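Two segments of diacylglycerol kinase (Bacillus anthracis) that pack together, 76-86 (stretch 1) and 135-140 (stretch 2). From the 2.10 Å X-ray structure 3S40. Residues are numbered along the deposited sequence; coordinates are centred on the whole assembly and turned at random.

Stretch 1, residues 76-86: VFECTNGLAPL
Stretch 2 (135-140) GQHFLN

Residues from Val-76 on continue a helix that begins earlier in the chain, and they pack against a short extended segment containing strand residues His-137 and Phe-138. The two axes approach to 8.3 Å and their N-to-C directions diverge by 133°, so the strand runs obliquely back along the helix. The register is set by Thr-80 opposite Leu-139 (CA to CA 7.2 Å) and Asn-81 opposite His-137 (CA to CA 6.4 Å). Together the stretches bury 358 Å².

The helix has phi/psi near -60/-45 and regular i to i+4 hydrogen bonds, from Thr-80 N to Val-76 O (2.9 Å) through Ala-84 N to Thr-80 O (2.8 Å). Val-76 (chi1 t) directs its CB toward stretch 2, but its CG1 stays 4.8 Å from Leu-139 CD2. One residue on, the Phe-77 CA-to-CB bond points sideways to stretch 2; chi1 t and chi2 60° bring the ring edge closer, with CE1 3.9 Å from His-137 O. Glu-78 and Cys-79, both chi1 m, are out of reach.

Thr-80 points toward the partner and is buried. Its m rotamer places OG1 3.2 Å from Val-76 O and packs it against Leu-139 CD2 at 3.4 Å. Leu-139, also buried, turns toward the helix with chi1 -141° and chi2 41°.

Asn-81 provides the polar link. Its CB points sideways, but chi1 -88° and chi2 -104° carry the amide to stretch 2, where OD1 accepts a hydrogen bond from Gln-136 NE2 (2.9 Å, 146° at the hydrogen). Gln-136 also starts sideways and reaches this partner with chi1 t, chi2 p and chi3 89°; its NE2 makes a further weak hydrogen bond to His-137 O (3.3 Å). The complementary amides suit a partly exposed position, reaching across to meet between the backbones.

Gly-82 continues the helix out of reach of stretch 2; an ideal CB here would lie 3.1 Å from Glu-78 O. Leu-83 is likewise remote and opens a type I turn to Leu-86, closed by Leu-86 N to Leu-83 O (2.9 Å).

Ala-84 points toward His-137, whose chi1 m and chi2 98° present a ring face to the methyl. Ala-84 CB lies 3.5 Å from the ring centroid, 14° off its normal, in a CH-pi contact; the short side chain permits this close approach. Exposed Pro-85 follows, its N 3.9 Å and its CB 4.1 Å from His-137 CE1, before Leu-86 departs.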

ATOM      1  N   VAL A  76       8.201  -3.783   1.993  1.00 23.24           N
ATOM      2  CA  VAL A  76       7.481  -2.546   2.294  1.00 19.54           C
ATOM      3  C   VAL A  76       6.406  -2.814   3.348  1.00 27.99           C
ATOM      4  O   VAL A  76       6.255  -2.069   4.316  1.00 28.58           O
ATOM      5  CB  VAL A  76       6.791  -1.967   1.018  1.00 29.78           C
ATOM      6  CG1 VAL A  76       5.724  -0.964   1.377  1.00 27.87           C
ATOM      7  CG2 VAL A  76       7.813  -1.338   0.069  1.00 22.44           C
ATOM      8  N   PHE A  77       5.640  -3.874   3.127  1.00 25.25           N
ATOM      9  CA  PHE A  77       4.601  -4.281   4.050  1.00 24.56           C
ATOM     10  C   PHE A  77       5.156  -4.618   5.440  1.00 25.33           C
ATOM     11  O   PHE A  77       4.494  -4.387   6.452  1.00 27.37           O
ATOM     12  CB  PHE A  77       3.846  -5.480   3.471  1.00 38.84           C
ATOM     13  CG  PHE A  77       2.690  -5.946   4.314  1.00 49.44           C
ATOM     14  CD1 PHE A  77       1.634  -5.092   4.611  1.00 49.69           C
ATOM     15  CD2 PHE A  77       2.638  -7.254   4.780  1.00 54.76           C
ATOM     16  CE1 PHE A  77       0.551  -5.530   5.374  1.00 51.98           C
ATOM     17  CE2 PHE A  77       1.560  -7.701   5.543  1.00 59.46           C
ATOM     18  CZ  PHE A  77       0.515  -6.835   5.841  1.00 59.39           C
ATOM     19  N   GLU A  78       6.361  -5.185   5.493  1.00 22.03           N
ATOM     20  CA  GLU A  78       6.986  -5.422   6.788  1.00 26.54           C
ATOM     21  C   GLU A  78       7.182  -4.108   7.506  1.00 23.91           C
ATOM     22  O   GLU A  78       6.997  -4.024   8.717  1.00 21.68           O
ATOM     23  CB  GLU A  78       8.338  -6.127   6.644  1.00 29.27           C
ATOM     24  CG  GLU A  78       8.234  -7.628   6.487  1.00 28.81           C
ATOM     25  CD  GLU A  78       9.560  -8.317   6.797  1.00 42.73           C
ATOM     26  OE1 GLU A  78      10.326  -7.790   7.637  1.00 49.28           O
ATOM     27  OE2 GLU A  78       9.832  -9.376   6.198  1.00 50.37           O
ATOM     28  N   CYS A  79       7.582  -3.086   6.755  1.00 26.19           N
ATOM     29  CA  CYS A  79       7.789  -1.768   7.333  1.00 28.24           C
ATOM     30  C   CYS A  79       6.479  -1.150   7.825  1.00 35.50           C
ATOM     31  O   CYS A  79       6.422  -0.623   8.935  1.00 30.04           O
ATOM     32  CB  CYS A  79       8.491  -0.839   6.329  1.00 26.70           C
ATOM     33  SG  CYS A  79      10.203  -1.361   5.970  1.00 37.68           S
ATOM     34  N   THR A  80       5.438  -1.221   6.998  1.00 29.23           N
ATOM     35  CA  THR A  80       4.115  -0.674   7.356  1.00 28.51           C
ATOM     36  C   THR A  80       3.661  -1.243   8.672  1.00 19.75           C
ATOM     37  O   THR A  80       3.296  -0.525   9.586  1.00 22.35           O
ATOM     38  CB  THR A  80       3.034  -1.125   6.372  1.00 32.86           C
ATOM     39  OG1 THR A  80       3.408  -0.765   5.046  1.00 26.64           O
ATOM     40  CG2 THR A  80       1.678  -0.492   6.731  1.00 39.66           C
ATOM     41  N   ASN A  81       3.673  -2.566   8.734  1.00 26.90           N
ATOM     42  CA  ASN A  81       3.319  -3.279   9.948  1.00 27.72           C
ATOM     43  C   ASN A  81       4.246  -3.022  11.107  1.00 31.39           C
ATOM     44  O   ASN A  81       3.822  -3.034  12.252  1.00 46.03           O
ATOM     45  CB  ASN A  81       3.233  -4.767   9.667  1.00 36.40           C
ATOM     46  CG  ASN A  81       1.870  -5.158   9.198  1.00 53.02           C
ATOM     47  OD1 ASN A  81       1.090  -5.737   9.955  1.00 59.11           O
ATOM     48  ND2 ASN A  81       1.541  -4.793   7.958  1.00 50.58           N
ATOM     49  N   GLY A  82       5.519  -2.801  10.809  1.00 31.31           N
ATOM     50  CA  GLY A  82       6.472  -2.458  11.841  1.00 33.81           C
ATOM     51  C   GLY A  82       6.166  -1.106  12.450  1.00 30.04           C
ATOM     52  O   GLY A  82       6.142  -0.952  13.661  1.00 27.94           O
ATOM     53  N   LEU A  83       5.914  -0.120  11.607  1.00 26.21           N
ATOM     54  CA  LEU A  83       5.774   1.255  12.086  1.00 25.67           C
ATOM     55  C   LEU A  83       4.376   1.598  12.566  1.00 28.55           C
ATOM     56  O   LEU A  83       4.212   2.330  13.549  1.00 27.05           O
ATOM     57  CB  LEU A  83       6.160   2.230  10.983  1.00 28.78           C
ATOM     58  CG  LEU A  83       7.604   2.734  10.907  1.00 34.01           C
ATOM     59  CD1 LEU A  83       8.476   2.092  11.961  1.00 33.93           C
ATOM     60  CD2 LEU A  83       8.180   2.547   9.511  1.00 36.79           C
ATOM     61  N   ALA A  84       3.365   1.083  11.871  1.00 22.88           N
ATOM     62  CA  ALA A  84       2.011   1.583  12.080  1.00 17.14           C
ATOM     63  C   ALA A  84       1.563   1.589  13.553  1.00 26.40           C
ATOM     64  O   ALA A  84       0.956   2.558  14.012  1.00 30.20           O
ATOM     65  CB  ALA A  84       1.007   0.841  11.200  1.00 19.34           C
ATOM     66  N   PRO A  85       1.852   0.517  14.304  1.00 30.64           N
ATOM     67  CA  PRO A  85       1.327   0.528  15.683  1.00 23.54           C
ATOM     68  C   PRO A  85       2.132   1.354  16.690  1.00 30.31           C
ATOM     69  O   PRO A  85       1.733   1.435  17.848  1.00 37.07           O
ATOM     70  CB  PRO A  85       1.308  -0.958  16.069  1.00 36.55           C
ATOM     71  CG  PRO A  85       2.268  -1.619  15.153  1.00 39.65           C
ATOM     72  CD  PRO A  85       2.357  -0.804  13.898  1.00 30.50           C
ATOM     73  N   LEU A  86       3.214   1.986  16.251  1.00 24.23           N
ATOM     74  CA  LEU A  86       4.098   2.708  17.150  1.00 24.02           C
ATOM     75  C   LEU A  86       3.655   4.136  17.434  1.00 31.02           C
ATOM     76  O   LEU A  86       3.050   4.793  16.577  1.00 27.47           O
ATOM     77  CB  LEU A  86       5.517   2.747  16.564  1.00 27.67           C
ATOM     78  CG  LEU A  86       6.125   1.398  16.172  1.00 32.51           C
ATOM     79  CD1 LEU A  86       7.609   1.550  15.764  1.00 21.75           C
ATOM     80  CD2 LEU A  86       5.966   0.375  17.296  1.00 29.24           C
ATOM     81  N   GLY A 135      -8.196  -4.472  13.729  1.00 46.11           N
ATOM     82  CA  GLY A 135      -6.909  -4.216  14.363  1.00 50.27           C
ATOM     83  C   GLY A 135      -5.695  -4.764  13.630  1.00 52.37           C
ATOM     84  O   GLY A 135      -4.717  -5.193  14.244  1.00 62.60           O
ATOM     85  N   GLN A 136      -5.767  -4.761  12.305  1.00 49.60           N
ATOM     86  CA  GLN A 136      -4.637  -5.091  11.448  1.00 43.38           C
ATOM     87  C   GLN A 136      -4.466  -3.940  10.443  1.00 49.06           C
ATOM     88  O   GLN A 136      -5.454  -3.488   9.839  1.00 50.74           O
ATOM     89  CB  GLN A 136      -4.924  -6.404  10.729  1.00 44.22           C
ATOM     90  CG  GLN A 136      -4.070  -6.665   9.504  1.00 56.09           C
ATOM     91  CD  GLN A 136      -2.653  -7.062   9.849  1.00 71.75           C
ATOM     92  OE1 GLN A 136      -2.356  -8.243  10.031  1.00 76.50           O
ATOM     93  NE2 GLN A 136      -1.767  -6.076   9.940  1.00 77.52           N
ATOM     94  N   HIS A 137      -3.236  -3.455  10.271  1.00 37.19           N
ATOM     95  CA  HIS A 137      -2.986  -2.309   9.384  1.00 37.36           C
ATOM     96  C   HIS A 137      -2.713  -2.724   7.949  1.00 50.71           C
ATOM     97  O   HIS A 137      -1.942  -3.653   7.713  1.00 58.68           O
ATOM     98  CB  HIS A 137      -1.786  -1.474   9.856  1.00 26.39           C
ATOM     99  CG  HIS A 137      -1.972  -0.849  11.198  1.00 31.70           C
ATOM    100  ND1 HIS A 137      -1.462  -1.402  12.354  1.00 36.60           N
ATOM    101  CD2 HIS A 137      -2.610   0.286  11.572  1.00 36.05           C
ATOM    102  CE1 HIS A 137      -1.778  -0.632  13.381  1.00 44.03           C
ATOM    103  NE2 HIS A 137      -2.471   0.402  12.933  1.00 35.83           N
ATOM    104  N   PHE A 138      -3.318  -2.017   6.993  1.00 43.34           N
ATOM    105  CA  PHE A 138      -2.919  -2.157   5.587  1.00 45.67           C
ATOM    106  C   PHE A 138      -2.811  -0.828   4.848  1.00 43.10           C
ATOM    107  O   PHE A 138      -3.500   0.142   5.162  1.00 41.68           O
ATOM    108  CB  PHE A 138      -3.818  -3.131   4.807  1.00 32.55           C
ATOM    109  CG  PHE A 138      -5.233  -2.661   4.629  1.00 38.59           C
ATOM    110  CD1 PHE A 138      -5.619  -1.991   3.471  1.00 31.90           C
ATOM    111  CD2 PHE A 138      -6.185  -2.911   5.605  1.00 34.97           C
ATOM    112  CE1 PHE A 138      -6.938  -1.575   3.298  1.00 31.59           C
ATOM    113  CE2 PHE A 138      -7.498  -2.501   5.441  1.00 34.61           C
ATOM    114  CZ  PHE A 138      -7.878  -1.825   4.286  1.00 35.23           C
ATOM    115  N   LEU A 139      -1.941  -0.813   3.850  1.00 38.16           N
ATOM    116  CA  LEU A 139      -1.636   0.390   3.093  1.00 46.22           C
ATOM    117  C   LEU A 139      -2.331   0.375   1.734  1.00 42.50           C
ATOM    118  O   LEU A 139      -2.674   1.425   1.178  1.00 37.41           O
ATOM    119  CB  LEU A 139      -0.128   0.464   2.889  1.00 39.50           C
ATOM    120  CG  LEU A 139       0.538   1.827   2.993  1.00 45.38           C
ATOM    121  CD1 LEU A 139      -0.054   2.602   4.147  1.00 43.85           C
ATOM    122  CD2 LEU A 139       2.044   1.644   3.158  1.00 34.09           C
ATOM    123  N   ASN A 140      -2.540  -0.825   1.201  1.00 32.02           N
ATOM    124  CA  ASN A 140      -3.003  -0.959  -0.168  1.00 31.24           C
ATOM    125  C   ASN A 140      -4.445  -1.399  -0.318  1.00 34.13           C
ATOM    126  O   ASN A 140      -5.267  -0.675  -0.886  1.00 32.24           O
ATOM    127  CB  ASN A 140      -2.092  -1.898  -0.950  1.00 37.14           C
ATOM    128  CG  ASN A 140      -1.460  -1.219  -2.120  1.00 47.88           C
ATOM    129  OD1 ASN A 140      -0.248  -0.998  -2.150  1.00 51.01           O
ATOM    130  ND2 ASN A 140      -2.282  -0.854  -3.095  1.00 61.35           N
TER